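Local coordinates for protein virulence factor (Pectobacterium carotovorum, PDB 2W3Y) that is a virulence factor of a Drosophila pathogen, an S-palmitoylated protein that binds to lipid vesicles, at residues T29-P34 with E251-D256; R64-R69 with F228-Y233; D11-N16 with K95-Q100; S173-F178 with V185-R190. All coordinates share one frame; numbering follows the deposited sequence.

Contact 1 of 4, residues T29-P34 with E251-D256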
loop_
_atom_site.group_PDB
_atom_site.type_symbol
_atom_site.label_atom_id
_atom_site.label_comp_id
_atom_site.label_asym_id
_atom_site.label_seq_id
_atom_site.Cartn_x
_atom_site.Cartn_y
_atom_site.Cartn_z
ATOM N N THR A 29 14.573 1.222 16.220
ATOM C CA THR A 29 13.386 1.334 15.353
ATOM C C THR A 29 12.415 0.180 15.617
ATOM O O THR A 29 12.822 -0.912 16.036
ATOM C CB THR A 29 13.744 1.317 13.845
ATOM O OG1 THR A 29 14.726 0.304 13.592
ATOM C CG2 THR A 29 14.277 2.667 13.386
ATOM N N PHE A 30 11.135 0.420 15.357
ATOM C CA PHE A 30 10.111 -0.565 15.704
ATOM C C PHE A 30 9.920 -1.636 14.631
ATOM O O PHE A 30 9.884 -1.330 13.449
ATOM C CB PHE A 30 8.812 0.137 16.062
ATOM C CG PHE A 30 8.958 1.109 17.208
ATOM C CD1 PHE A 30 9.211 0.647 18.505
ATOM C CD2 PHE A 30 8.882 2.481 16.988
ATOM C CE1 PHE A 30 9.362 1.547 19.579
ATOM C CE2 PHE A 30 9.020 3.392 18.055
ATOM C CZ PHE A 30 9.273 2.924 19.349
ATOM N N ASP A 31 9.824 -2.893 15.065
ATOM C CA ASP A 31 9.544 -4.020 14.161
ATOM C C ASP A 31 8.234 -3.808 13.396
ATOM O O ASP A 31 7.276 -3.272 13.948
ATOM C CB ASP A 31 9.464 -5.329 14.944
ATOM C CG ASP A 31 10.806 -5.756 15.512
ATOM O OD1 ASP A 31 11.848 -5.292 14.999
ATOM O OD2 ASP A 31 10.814 -6.572 16.469
ATOM N N ILE A 32 8.203 -4.223 12.130
ATOM C CA ILE A 32 6.982 -4.131 11.326
ATOM C C ILE A 32 6.371 -5.506 11.147
ATOM O O ILE A 32 6.998 -6.515 11.480
ATOM C CB ILE A 32 7.203 -3.402 9.956
ATOM C CG1 ILE A 32 8.115 -4.224 9.024
ATOM C CG2 ILE A 32 7.700 -1.952 10.210
ATOM C CD1 ILE A 32 8.114 -3.755 7.553
ATOM N N VAL A 33 5.141 -5.544 10.651
ATOM C CA VAL A 33 4.454 -6.794 10.457
ATOM C C VAL A 33 5.149 -7.540 9.309
ATOM O O VAL A 33 5.333 -6.971 8.229
ATOM C CB VAL A 33 2.959 -6.569 10.178
ATOM C CG1 VAL A 33 2.267 -7.887 9.754
ATOM C CG2 VAL A 33 2.276 -5.907 11.410
ATOM N N PRO A 34 5.576 -8.792 9.557
ATOM C CA PRO A 34 6.289 -9.556 8.516
ATOM C C PRO A 34 5.456 -9.725 7.244
ATOM O O PRO A 34 4.251 -10.014 7.315
ATOM C CB PRO A 34 6.559 -10.906 9.196
ATOM C CG PRO A 34 6.589 -10.550 10.670
ATOM C CD PRO A 34 5.480 -9.554 10.811
ATOM N N GLU A 251 9.324 5.737 13.927
ATOM C CA GLU A 251 9.915 5.070 12.752
ATOM C C GLU A 251 9.894 3.539 12.814
ATOM O O GLU A 251 10.377 2.949 13.765
ATOM C CB GLU A 251 11.364 5.546 12.535
ATOM C CG GLU A 251 11.967 5.056 11.211
ATOM C CD GLU A 251 13.398 5.521 10.977
ATOM O OE1 GLU A 251 14.125 4.805 10.241
ATOM O OE2 GLU A 251 13.794 6.589 11.519
ATOM N N GLY A 252 9.338 2.907 11.786
ATOM C CA GLY A 252 9.421 1.456 11.655
ATOM C C GLY A 252 10.631 1.066 10.814
ATOM O O GLY A 252 11.196 1.897 10.117
ATOM N N LYS A 253 11.036 -0.199 10.899
ATOM C CA LYS A 253 12.021 -0.770 9.976
ATOM C C LYS A 253 11.608 -0.504 8.529
ATOM O O LYS A 253 10.424 -0.461 8.221
ATOM C CB LYS A 253 12.127 -2.281 10.203
ATOM C CG LYS A 253 13.340 -2.726 11.008
ATOM C CD LYS A 253 13.161 -2.523 12.479
ATOM C CE LYS A 253 14.334 -3.150 13.225
ATOM N NZ LYS A 253 14.505 -2.574 14.579
ATOM N N ALA A 254 12.587 -0.323 7.649
ATOM C CA ALA A 254 12.320 -0.038 6.236
ATOM C C ALA A 254 11.467 -1.119 5.552
ATOM O O ALA A 254 11.821 -2.304 5.557
ATOM C CB ALA A 254 13.639 0.181 5.475
ATOM N N ILE A 255 10.354 -0.704 4.953
ATOM C CA ILE A 255 9.537 -1.628 4.146
ATOM C C ILE A 255 10.271 -2.130 2.903
ATOM O O ILE A 255 9.970 -3.218 2.408
ATOM C CB ILE A 255 8.111 -1.092 3.795
ATOM C CG1 ILE A 255 8.166 0.117 2.839
ATOM C CG2 ILE A 255 7.309 -0.799 5.078
ATOM C CD1 ILE A 255 6.823 0.515 2.236
ATOM N N ASP A 256 11.253 -1.368 2.418
ATOM C CA ASP A 256 12.063 -1.842 1.274
ATOM C C ASP A 256 12.996 -3.031 1.579
ATOM O O ASP A 256 13.561 -3.636 0.654
ATOM C CB ASP A 256 12.770 -0.682 0.533
ATOM C CG ASP A 256 13.942 -0.073 1.318
ATOM O OD1 ASP A 256 14.322 -0.605 2.374
ATOM O OD2 ASP A 256 14.489 0.959 0.845
HETATM O O HOH W 1 14.147 -4.072 16.998
#
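Lys-253 lays its side chain across Thr-29 and beside Asp-31, and it can be followed atom by atom. Lys-253 CB lies 4.1 Å from Phe-30 O. The chain then bends at chi2 (79°), which brings CD close to Thr-29 OG1 and Phe-30 O, and CE passes between Thr-29 OG1 and Asp-31 OD1. At the tip, Lys-253 NZ donates to Thr-29 O at 2.8 Å, approaching from above that carbonyl plane (49° out of it). A second bond runs from Lys-253 NZ to Thr-29 OG1 at 3.1 Å. Ser-26 O is a further acceptor for the ammonium. Asp-31 OD1 and Lys-253 NZ, 3.8 Å apart, make only a long salt bridge. A water that donates to OD1 and accepts from NZ joins the two charges.

The backbones meet at a single bridge. Phe-30 N donates to Glu-251 O at 3.1 Å, nearly straight at 172°, and Lys-253 N donates to Phe-30 O, so the two bonds of Phe-30 bracket Gly-252. Beyond the bridge the contact turns apolar: Ile-32 CD1 touches Ile-255 CG2 at 3.9 Å, the side chains crossing at about a right angle. Phe-30 itself stacks on the His-18 ring. The whole is characteristic of two irregular loops tied by an isolated beta bridge, here joining the connections that follow helix 9-18 and helix 237-250.

Contact 2 of 4, residues R64-R69 with F228-Y233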
loop_
_atom_site.group_PDB
_atom_site.type_symbol
_atom_site.label_atom_id
_atom_site.label_comp_id
_atom_site.label_asym_id
_atom_site.label_seq_id
_atom_site.Cartn_x
_atom_site.Cartn_y
_atom_site.Cartn_z
ATOM N N ARG A 64 7.781 10.076 -2.128
ATOM C CA ARG A 64 7.967 8.629 -2.065
ATOM C C ARG A 64 8.614 8.205 -0.758
ATOM O O ARG A 64 8.149 7.248 -0.134
ATOM C CB ARG A 64 8.735 8.095 -3.292
ATOM C CG ARG A 64 7.919 8.186 -4.578
ATOM C CD ARG A 64 8.617 7.585 -5.787
ATOM N NE ARG A 64 9.157 6.243 -5.540
ATOM C CZ ARG A 64 9.449 5.363 -6.493
ATOM N NH1 ARG A 64 9.228 5.652 -7.763
ATOM N NH2 ARG A 64 9.949 4.181 -6.174
ATOM N N ILE A 65 9.664 8.917 -0.329
ATOM C CA ILE A 65 10.307 8.624 0.959
ATOM C C ILE A 65 9.358 8.808 2.129
ATOM O O ILE A 65 9.286 7.951 3.021
ATOM C CB ILE A 65 11.600 9.460 1.231
ATOM C CG1 ILE A 65 12.631 9.318 0.101
ATOM C CG2 ILE A 65 12.209 9.094 2.597
ATOM C CD1 ILE A 65 12.937 7.936 -0.335
ATOM N N LEU A 66 8.635 9.922 2.132
ATOM C CA LEU A 66 7.635 10.192 3.173
ATOM C C LEU A 66 6.565 9.096 3.297
ATOM O O LEU A 66 6.240 8.653 4.406
ATOM C CB LEU A 66 6.962 11.537 2.922
ATOM C CG LEU A 66 7.792 12.799 3.184
ATOM C CD1 LEU A 66 7.039 14.041 2.664
ATOM C CD2 LEU A 66 8.143 12.946 4.675
ATOM N N MET A 67 6.020 8.668 2.161
ATOM C CA MET A 67 4.942 7.678 2.182
ATOM C C MET A 67 5.424 6.301 2.668
ATOM O O MET A 67 4.711 5.639 3.436
ATOM C CB MET A 67 4.246 7.595 0.816
ATOM C CG MET A 67 3.326 8.784 0.471
ATOM S SD MET A 67 1.978 9.187 1.631
ATOM C CE MET A 67 2.717 10.309 2.802
ATOM N N GLU A 68 6.628 5.878 2.243
ATOM C CA GLU A 68 7.207 4.604 2.729
ATOM C C GLU A 68 7.414 4.634 4.259
ATOM O O GLU A 68 7.232 3.622 4.954
ATOM C CB GLU A 68 8.509 4.241 2.002
ATOM C CG GLU A 68 8.324 3.967 0.493
ATOM C CD GLU A 68 9.449 3.146 -0.160
ATOM O OE1 GLU A 68 10.446 2.768 0.510
ATOM O OE2 GLU A 68 9.318 2.851 -1.376
ATOM N N ARG A 69 7.771 5.807 4.773
ATOM C CA ARG A 69 7.937 6.000 6.209
ATOM C C ARG A 69 6.604 5.933 6.958
ATOM O O ARG A 69 6.536 5.326 8.032
ATOM C CB ARG A 69 8.650 7.322 6.499
ATOM C CG ARG A 69 10.129 7.308 6.077
ATOM C CD ARG A 69 10.796 8.643 6.379
ATOM N NE ARG A 69 11.186 8.697 7.789
ATOM C CZ ARG A 69 11.676 9.765 8.417
ATOM N NH1 ARG A 69 11.845 10.917 7.772
ATOM N NH2 ARG A 69 11.998 9.673 9.703
ATOM N N PHE A 228 -1.867 12.776 0.767
ATOM C CA PHE A 228 -0.958 13.546 1.613
ATOM C C PHE A 228 -0.926 15.034 1.262
ATOM O O PHE A 228 -0.989 15.409 0.102
ATOM C CB PHE A 228 0.467 12.974 1.603
ATOM C CG PHE A 228 1.407 13.685 2.548
ATOM C CD1 PHE A 228 1.231 13.591 3.924
ATOM C CD2 PHE A 228 2.464 14.455 2.058
ATOM C CE1 PHE A 228 2.087 14.248 4.798
ATOM C CE2 PHE A 228 3.327 15.107 2.928
ATOM C CZ PHE A 228 3.143 15.009 4.289
ATOM N N ARG A 229 -0.817 15.861 2.302
ATOM C CA ARG A 229 -0.745 17.313 2.173
ATOM C C ARG A 229 0.660 17.737 1.752
ATOM O O ARG A 229 1.380 18.394 2.514
ATOM C CB ARG A 229 -1.125 17.971 3.502
ATOM C CG ARG A 229 -2.543 17.713 3.947
ATOM C CD ARG A 229 -2.992 18.776 4.926
ATOM N NE ARG A 229 -2.979 18.313 6.301
ATOM C CZ ARG A 229 -2.944 19.109 7.365
ATOM N NH1 ARG A 229 -2.884 20.424 7.230
ATOM N NH2 ARG A 229 -2.945 18.576 8.572
ATOM N N ILE A 230 1.045 17.361 0.535
ATOM C CA ILE A 230 2.408 17.613 0.034
ATOM C C ILE A 230 2.706 19.111 -0.185
ATOM O O ILE A 230 3.844 19.565 0.017
ATOM C CB ILE A 230 2.706 16.766 -1.253
ATOM C CG1 ILE A 230 4.200 16.752 -1.589
ATOM C CG2 ILE A 230 1.850 17.218 -2.440
ATOM C CD1 ILE A 230 5.066 15.952 -0.620
ATOM N N GLU A 231 1.671 19.850 -0.579
ATOM C CA GLU A 231 1.728 21.301 -0.815
ATOM C C GLU A 231 2.054 22.066 0.466
ATOM O O GLU A 231 2.946 22.921 0.465
ATOM C CB GLU A 231 0.406 21.810 -1.395
ATOM C CG GLU A 231 -0.001 21.196 -2.748
ATOM C CD GLU A 231 -0.667 19.813 -2.634
ATOM O OE1 GLU A 231 -0.827 19.166 -3.694
ATOM O OE2 GLU A 231 -1.015 19.370 -1.504
ATOM N N GLU A 232 1.346 21.733 1.545
ATOM C CA GLU A 232 1.590 22.289 2.868
ATOM C C GLU A 232 2.924 21.852 3.467
ATOM O O GLU A 232 3.544 22.621 4.196
ATOM C CB GLU A 232 0.458 21.934 3.828
ATOM C CG GLU A 232 -0.817 22.712 3.570
ATOM C CD GLU A 232 -2.054 22.028 4.122
ATOM O OE1 GLU A 232 -2.272 22.095 5.356
ATOM O OE2 GLU A 232 -2.814 21.434 3.316
ATOM N N TYR A 233 3.361 20.627 3.164
ATOM C CA TYR A 233 4.654 20.134 3.645
ATOM C C TYR A 233 5.820 20.976 3.088
ATOM O O TYR A 233 6.807 21.220 3.784
ATOM C CB TYR A 233 4.835 18.640 3.316
ATOM C CG TYR A 233 6.162 18.060 3.757
ATOM C CD1 TYR A 233 6.326 17.530 5.035
ATOM C CD2 TYR A 233 7.259 18.054 2.893
ATOM C CE1 TYR A 233 7.570 17.003 5.443
ATOM C CE2 TYR A 233 8.484 17.543 3.279
ATOM C CZ TYR A 233 8.637 17.014 4.554
ATOM O OH TYR A 233 9.861 16.501 4.917
#
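Leu-66 and Met-67, on consecutive positions of helix 57-81, face a chain that changes from strand to helix: Phe-228 ends strand 214-228, Arg-229 is the N-cap and centre of an inverse gamma turn, and helix 230-235 follows. No backbone bond crosses; the nearest CA atoms, those of Met-67 and Phe-228, are 8.3 Å apart, so side chains alone fill the gap.

Leu-66 and Tyr-233 reach toward each other tip to tip. Leu-66 CD1 sits over the centre of the Tyr-233 ring, 3.8 Å from its centroid and 11° off the normal, a CH-pi contact with the methyl over the face. The same CD1 also touches Phe-228 CE2 at 3.9 Å, and Ile-230 CD1 lies slightly farther away. Met-67, bent at chi2 (-56°) and chi3 (88°), brings its methyl CE to 3.6 Å from Phe-228 CG. Its SD is 5.5 Å from the Phe-228 centroid in an oblique Met-aromatic contact.

Leu-247 of helix 237-250 also packs on Leu-66. All five touching residues are buried, and no polar link crosses the contact: polar groups bond within their own segment, as Arg-229 does with Glu-232, or to residues outside, as Tyr-233 OH does with Asp-244 and Lys-240. The chemistry therefore implies cohesion through dispersion and methyl-to-ring contacts.

Contact 3 of 4, residues D11-N16 with K95-Q100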
loop_
_atom_site.group_PDB
_atom_site.type_symbol
_atom_site.label_atom_id
_atom_site.label_comp_id
_atom_site.label_asym_id
_atom_site.label_seq_id
_atom_site.Cartn_x
_atom_site.Cartn_y
_atom_site.Cartn_z
ATOM N N ASP A 11 0.098 11.858 18.119
ATOM C CA ASP A 11 1.279 11.573 18.951
ATOM C C ASP A 11 0.940 10.777 20.221
ATOM O O ASP A 11 1.617 9.789 20.538
ATOM C CB ASP A 11 2.055 12.859 19.287
ATOM C CG ASP A 11 3.190 12.626 20.307
ATOM O OD1 ASP A 11 4.035 11.721 20.110
ATOM O OD2 ASP A 11 3.230 13.355 21.325
ATOM N N LEU A 12 -0.114 11.185 20.926
ATOM C CA LEU A 12 -0.548 10.496 22.146
ATOM C C LEU A 12 -1.036 9.069 21.873
ATOM O O LEU A 12 -0.772 8.156 22.657
ATOM C CB LEU A 12 -1.648 11.295 22.857
ATOM C CG LEU A 12 -1.357 12.746 23.267
ATOM C CD1 LEU A 12 -2.605 13.421 23.837
ATOM C CD2 LEU A 12 -0.186 12.826 24.246
ATOM N N TYR A 13 -1.752 8.894 20.761
ATOM C CA TYR A 13 -2.254 7.584 20.336
ATOM C C TYR A 13 -1.097 6.602 20.138
ATOM O O TYR A 13 -1.118 5.466 20.638
ATOM C CB TYR A 13 -3.096 7.718 19.049
ATOM C CG TYR A 13 -3.638 6.389 18.568
ATOM C CD1 TYR A 13 -4.789 5.836 19.142
ATOM C CD2 TYR A 13 -2.984 5.670 17.554
ATOM C CE1 TYR A 13 -5.281 4.600 18.725
ATOM C CE2 TYR A 13 -3.472 4.444 17.124
ATOM C CZ TYR A 13 -4.620 3.918 17.712
ATOM O OH TYR A 13 -5.102 2.702 17.290
ATOM N N PHE A 14 -0.081 7.067 19.423
ATOM C CA PHE A 14 1.107 6.273 19.136
ATOM C C PHE A 14 2.012 6.093 20.355
ATOM O O PHE A 14 2.582 5.012 20.542
ATOM C CB PHE A 14 1.856 6.867 17.937
ATOM C CG PHE A 14 1.291 6.433 16.609
ATOM C CD1 PHE A 14 0.084 6.956 16.136
ATOM C CD2 PHE A 14 1.956 5.475 15.837
ATOM C CE1 PHE A 14 -0.466 6.526 14.913
ATOM C CE2 PHE A 14 1.430 5.055 14.614
ATOM C CZ PHE A 14 0.218 5.579 14.145
ATOM N N GLN A 15 2.115 7.129 21.199
ATOM C CA GLN A 15 2.870 7.029 22.459
ATOM C C GLN A 15 2.322 5.891 23.316
ATOM O O GLN A 15 3.082 5.122 23.904
ATOM C CB GLN A 15 2.876 8.372 23.240
ATOM C CG GLN A 15 3.791 8.403 24.487
ATOM C CD GLN A 15 5.259 8.803 24.193
ATOM O OE1 GLN A 15 5.545 9.942 23.853
ATOM N NE2 GLN A 15 6.174 7.865 24.356
ATOM N N ASN A 16 0.998 5.768 23.353
ATOM C CA ASN A 16 0.348 4.733 24.145
ATOM C C ASN A 16 0.577 3.326 23.593
ATOM O O ASN A 16 0.805 2.384 24.362
ATOM C CB ASN A 16 -1.148 5.020 24.275
ATOM C CG ASN A 16 -1.870 3.959 25.071
ATOM O OD1 ASN A 16 -2.741 3.262 24.545
ATOM N ND2 ASN A 16 -1.489 3.803 26.342
ATOM N N LYS A 95 -7.082 -0.603 10.006
ATOM C CA LYS A 95 -8.025 0.500 9.835
ATOM C C LYS A 95 -8.056 1.457 11.054
ATOM O O LYS A 95 -8.058 2.681 10.881
ATOM C CB LYS A 95 -9.424 -0.028 9.486
ATOM C CG LYS A 95 -10.455 1.067 9.183
ATOM C CD LYS A 95 -11.800 0.470 8.762
ATOM C CE LYS A 95 -12.544 -0.133 9.946
ATOM N NZ LYS A 95 -13.852 -0.777 9.547
ATOM N N GLU A 96 -8.065 0.900 12.265
ATOM C CA GLU A 96 -8.027 1.703 13.512
ATOM C C GLU A 96 -6.816 2.654 13.547
ATOM O O GLU A 96 -6.938 3.832 13.909
ATOM C CB GLU A 96 -8.028 0.773 14.741
ATOM C CG GLU A 96 -7.915 1.457 16.142
ATOM C CD GLU A 96 -9.236 2.021 16.673
ATOM O OE1 GLU A 96 -10.244 2.053 15.914
ATOM O OE2 GLU A 96 -9.269 2.428 17.863
ATOM N N VAL A 97 -5.659 2.143 13.133
ATOM C CA VAL A 97 -4.397 2.901 13.170
ATOM C C VAL A 97 -4.362 3.973 12.065
ATOM O O VAL A 97 -3.943 5.116 12.312
ATOM C CB VAL A 97 -3.166 1.941 13.117
ATOM C CG1 VAL A 97 -1.864 2.695 12.838
ATOM C CG2 VAL A 97 -3.046 1.110 14.431
ATOM N N SER A 98 -4.812 3.613 10.854
ATOM C CA SER A 98 -4.939 4.575 9.758
ATOM C C SER A 98 -5.939 5.722 10.042
ATOM O O SER A 98 -5.702 6.851 9.643
ATOM C CB SER A 98 -5.304 3.857 8.443
ATOM O OG SER A 98 -4.360 2.834 8.144
ATOM N N ASN A 99 -7.047 5.425 10.720
ATOM C CA ASN A 99 -8.032 6.448 11.117
ATOM C C ASN A 99 -7.465 7.481 12.107
ATOM O O ASN A 99 -8.091 8.496 12.378
ATOM C CB ASN A 99 -9.284 5.796 11.721
ATOM C CG ASN A 99 -10.203 5.178 10.664
ATOM O OD1 ASN A 99 -10.191 5.563 9.488
ATOM N ND2 ASN A 99 -11.024 4.229 11.095
ATOM N N GLN A 100 -6.276 7.211 12.633
ATOM C CA GLN A 100 -5.565 8.153 13.485
ATOM C C GLN A 100 -4.606 9.019 12.671
ATOM O O GLN A 100 -4.520 10.234 12.904
ATOM C CB GLN A 100 -4.838 7.421 14.611
ATOM C CG GLN A 100 -5.762 6.720 15.592
ATOM C CD GLN A 100 -6.741 7.669 16.280
ATOM O OE1 GLN A 100 -7.955 7.498 16.180
ATOM N NE2 GLN A 100 -6.213 8.672 16.982
#
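Tyr-13 and Gln-100 form the tight part of this helix pair. Gln-100 CG stands over the centre of the Tyr-13 ring, 3.4 Å from the centroid and 6° off the normal, a close CH-pi contact; the bend at chi2 (-59°) then carries CD outward toward the CG-CD1 rim of the ring, Gln-100 NE2 lying 3.8 Å from Tyr-13 CG. Nearby, Phe-14 CZ meets Val-97 CG1 at 3.8 Å, the two side chains crossing at about a right angle.

The solvent side is at Glu-96, an exposed residue that buries little against Tyr-13, though Glu-96 CG comes within 3.3 Å of Tyr-13 OH. No hydrogen bond crosses the contact.

The segment axes come no nearer than 10.8 Å and run at 145°, roughly antiparallel. Helix 57-81 closes the buried side, with Ala-77 touching both Phe-14 and Val-97, while Phe-246 meets Phe-14 edge-to-face; on its other flank, helix 91-105 rests through Ser-98 on strands 185-198 and 214-228.

Contact 4 of 4, residues S173-F178 with V185-R190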
loop_
_atom_site.group_PDB
_atom_site.type_symbol
_atom_site.label_atom_id
_atom_site.label_comp_id
_atom_site.label_asym_id
_atom_site.label_seq_id
_atom_site.Cartn_x
_atom_site.Cartn_y
_atom_site.Cartn_z
ATOM N N SER A 173 1.613 2.981 -1.190
ATOM C CA SER A 173 1.395 4.346 -1.636
ATOM C C SER A 173 1.382 4.398 -3.164
ATOM O O SER A 173 1.985 3.535 -3.823
ATOM C CB SER A 173 2.456 5.320 -1.057
ATOM O OG SER A 173 3.766 5.046 -1.535
ATOM N N THR A 174 0.650 5.379 -3.709
ATOM C CA THR A 174 0.664 5.689 -5.144
ATOM C C THR A 174 1.115 7.134 -5.321
ATOM O O THR A 174 0.861 8.004 -4.472
ATOM C CB THR A 174 -0.695 5.487 -5.873
ATOM O OG1 THR A 174 -1.583 6.565 -5.559
ATOM C CG2 THR A 174 -1.352 4.149 -5.510
ATOM N N HIS A 175 1.810 7.371 -6.419
ATOM C CA HIS A 175 2.398 8.669 -6.708
ATOM C C HIS A 175 1.967 8.998 -8.130
ATOM O O HIS A 175 2.533 8.489 -9.105
ATOM C CB HIS A 175 3.932 8.625 -6.427
ATOM C CG HIS A 175 4.236 8.257 -5.007
ATOM N ND1 HIS A 175 4.360 9.197 -4.004
ATOM C CD2 HIS A 175 4.276 7.048 -4.394
ATOM C CE1 HIS A 175 4.532 8.585 -2.849
ATOM N NE2 HIS A 175 4.472 7.279 -3.055
ATOM N N ASP A 176 0.873 9.767 -8.219
ATOM C CA ASP A 176 0.181 10.042 -9.475
ATOM C C ASP A 176 0.724 11.282 -10.151
ATOM O O ASP A 176 0.676 12.361 -9.580
ATOM C CB ASP A 176 -1.324 10.295 -9.276
ATOM C CG ASP A 176 -2.022 9.224 -8.460
ATOM O OD1 ASP A 176 -1.509 8.092 -8.340
ATOM O OD2 ASP A 176 -3.100 9.549 -7.926
ATOM N N LEU A 177 1.196 11.113 -11.384
ATOM C CA LEU A 177 1.622 12.238 -12.236
ATOM C C LEU A 177 0.771 12.240 -13.482
ATOM O O LEU A 177 1.114 11.612 -14.474
ATOM C CB LEU A 177 3.120 12.130 -12.570
ATOM C CG LEU A 177 3.765 12.383 -11.214
ATOM C CD1 LEU A 177 4.594 11.217 -10.676
ATOM C CD2 LEU A 177 4.408 13.769 -11.101
ATOM N N PHE A 178 -0.365 12.920 -13.395
ATOM C CA PHE A 178 -1.378 12.914 -14.428
ATOM C C PHE A 178 -1.721 14.354 -14.791
ATOM O O PHE A 178 -1.518 15.276 -13.988
ATOM C CB PHE A 178 -2.674 12.253 -13.913
ATOM C CG PHE A 178 -2.560 10.772 -13.636
ATOM C CD1 PHE A 178 -1.999 9.899 -14.581
ATOM C CD2 PHE A 178 -3.051 10.244 -12.447
ATOM C CE1 PHE A 178 -1.908 8.524 -14.332
ATOM C CE2 PHE A 178 -2.969 8.869 -12.188
ATOM C CZ PHE A 178 -2.388 8.013 -13.134
ATOM N N VAL A 185 0.295 18.898 -15.606
ATOM C CA VAL A 185 0.599 17.752 -14.736
ATOM C C VAL A 185 0.550 18.135 -13.265
ATOM O O VAL A 185 1.121 19.155 -12.852
ATOM C CB VAL A 185 1.972 17.124 -15.070
ATOM C CG1 VAL A 185 2.301 15.967 -14.107
ATOM C CG2 VAL A 185 1.990 16.616 -16.500
ATOM N N PHE A 186 -0.135 17.310 -12.473
ATOM C CA PHE A 186 -0.119 17.443 -11.033
ATOM C C PHE A 186 0.509 16.206 -10.376
ATOM O O PHE A 186 0.558 15.110 -10.973
ATOM C CB PHE A 186 -1.534 17.700 -10.483
ATOM C CG PHE A 186 -2.508 16.587 -10.773
ATOM C CD1 PHE A 186 -2.558 15.455 -9.959
ATOM C CD2 PHE A 186 -3.361 16.660 -11.873
ATOM C CE1 PHE A 186 -3.447 14.429 -10.226
ATOM C CE2 PHE A 186 -4.262 15.629 -12.152
ATOM C CZ PHE A 186 -4.294 14.507 -11.321
ATOM N N TYR A 187 0.995 16.397 -9.155
ATOM C CA TYR A 187 1.443 15.293 -8.318
ATOM C C TYR A 187 0.458 15.058 -7.161
ATOM O O TYR A 187 0.222 15.953 -6.336
ATOM C CB TYR A 187 2.895 15.523 -7.851
ATOM C CG TYR A 187 3.401 14.555 -6.808
ATOM C CD1 TYR A 187 3.278 13.166 -6.974
ATOM C CD2 TYR A 187 4.014 15.033 -5.646
ATOM C CE1 TYR A 187 3.752 12.287 -6.000
ATOM C CE2 TYR A 187 4.489 14.169 -4.680
ATOM C CZ TYR A 187 4.357 12.799 -4.856
ATOM O OH TYR A 187 4.836 11.940 -3.887
ATOM N N LYS A 188 -0.146 13.860 -7.135
ATOM C CA LYS A 188 -0.993 13.442 -6.018
ATOM C C LYS A 188 -0.391 12.221 -5.312
ATOM O O LYS A 188 -0.367 11.129 -5.884
ATOM C CB LYS A 188 -2.425 13.139 -6.496
ATOM C CG LYS A 188 -3.434 12.858 -5.370
ATOM C CD LYS A 188 -4.757 12.262 -5.892
ATOM C CE LYS A 188 -5.550 13.251 -6.750
ATOM N NZ LYS A 188 -5.884 14.526 -6.030
ATOM N N PRO A 189 0.156 12.410 -4.090
ATOM C CA PRO A 189 0.576 11.245 -3.319
ATOM C C PRO A 189 -0.534 10.686 -2.416
ATOM O O PRO A 189 -1.111 11.433 -1.615
ATOM C CB PRO A 189 1.736 11.777 -2.482
ATOM C CG PRO A 189 1.443 13.253 -2.297
ATOM C CD PRO A 189 0.491 13.680 -3.406
ATOM N N ARG A 190 -0.815 9.387 -2.541
ATOM C CA ARG A 190 -1.856 8.724 -1.705
ATOM C C ARG A 190 -1.295 7.592 -0.828
ATOM O O ARG A 190 -0.432 6.819 -1.284
ATOM C CB ARG A 190 -2.967 8.145 -2.588
ATOM C CG ARG A 190 -3.801 9.152 -3.361
ATOM C CD ARG A 190 -4.807 8.434 -4.301
ATOM N NE ARG A 190 -4.214 8.009 -5.587
ATOM C CZ ARG A 190 -4.671 7.007 -6.350
ATOM N NH1 ARG A 190 -5.739 6.309 -5.969
ATOM N NH2 ARG A 190 -4.062 6.692 -7.501
#
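Asp-176 and Arg-190 cross at about a right angle in a salt bridge on one face of the hairpin. Its straightest bond runs from Arg-190 NH2 to Asp-176 OD1, 3.0 Å and 174°, in the guanidinium plane and on the syn side of the carboxylate. Arg-190 bends at chi3, the torsion that places NE beside Asp-176 OD2. The bonds from NE and NH2 to OD2 are weak, being strongly bent at the hydrogen; the carboxylate and guanidinium planes stand 60° apart. On the opposite sheet face, His-175 ND1 and Tyr-187 OH share a 2.8 Å hydrogen bond, the rings nearly parallel and rim to rim.

A second shell positions these groups. Thr-174 OG1 donates to Asp-176 OD1, giving that oxygen two donors, while Tyr-275 OH bonds to OD2 and Gly-134 O accepts from Arg-190 NH2. On the other face Ser-173 OG bonds to His-175 NE2 at 2.8 Å, so both imidazole nitrogens are engaged and the ring's rotation is fixed. Phe-178 O lies over one face of the Phe-186 ring, 3.1 Å from Phe-186 CD2.

Holding the strands together, paired backbone bonds join Thr-174 with Arg-190 and Asp-176 with Lys-188; between Phe-178 and Phe-186 one is weak. The strand axes are 4.7 Å apart at 168°. This is the antiparallel pairing of a beta hairpin, slackening at the Phe-178 end, within the large mixed sheet.

How the contacts relate
Helix 57-81 is the common neighbour: it supplies one segment of contact 2 and packs against contacts 1, 3 and 4. Contacts 2 and 4 are closest, with centres about 11 Å apart, and meet directly where Phe-228 N probably bonds to Pro-189 O and Met-67 packs on Ser-173 and His-175, joining helix to sheet. Contact 1 touches contact 2 through Ile-255 and Glu-68, whereas contacts 3 and 4 lie about 25 Å apart between centres. Along the chain, contact 2 lies within the span of contact 1 and contact 4 within that of contact 2; the segments of contact 3 alternate with those of contacts 1 and 2. Sequence-distant elements thus come together around helix 57-81, consistent with a single compact domain.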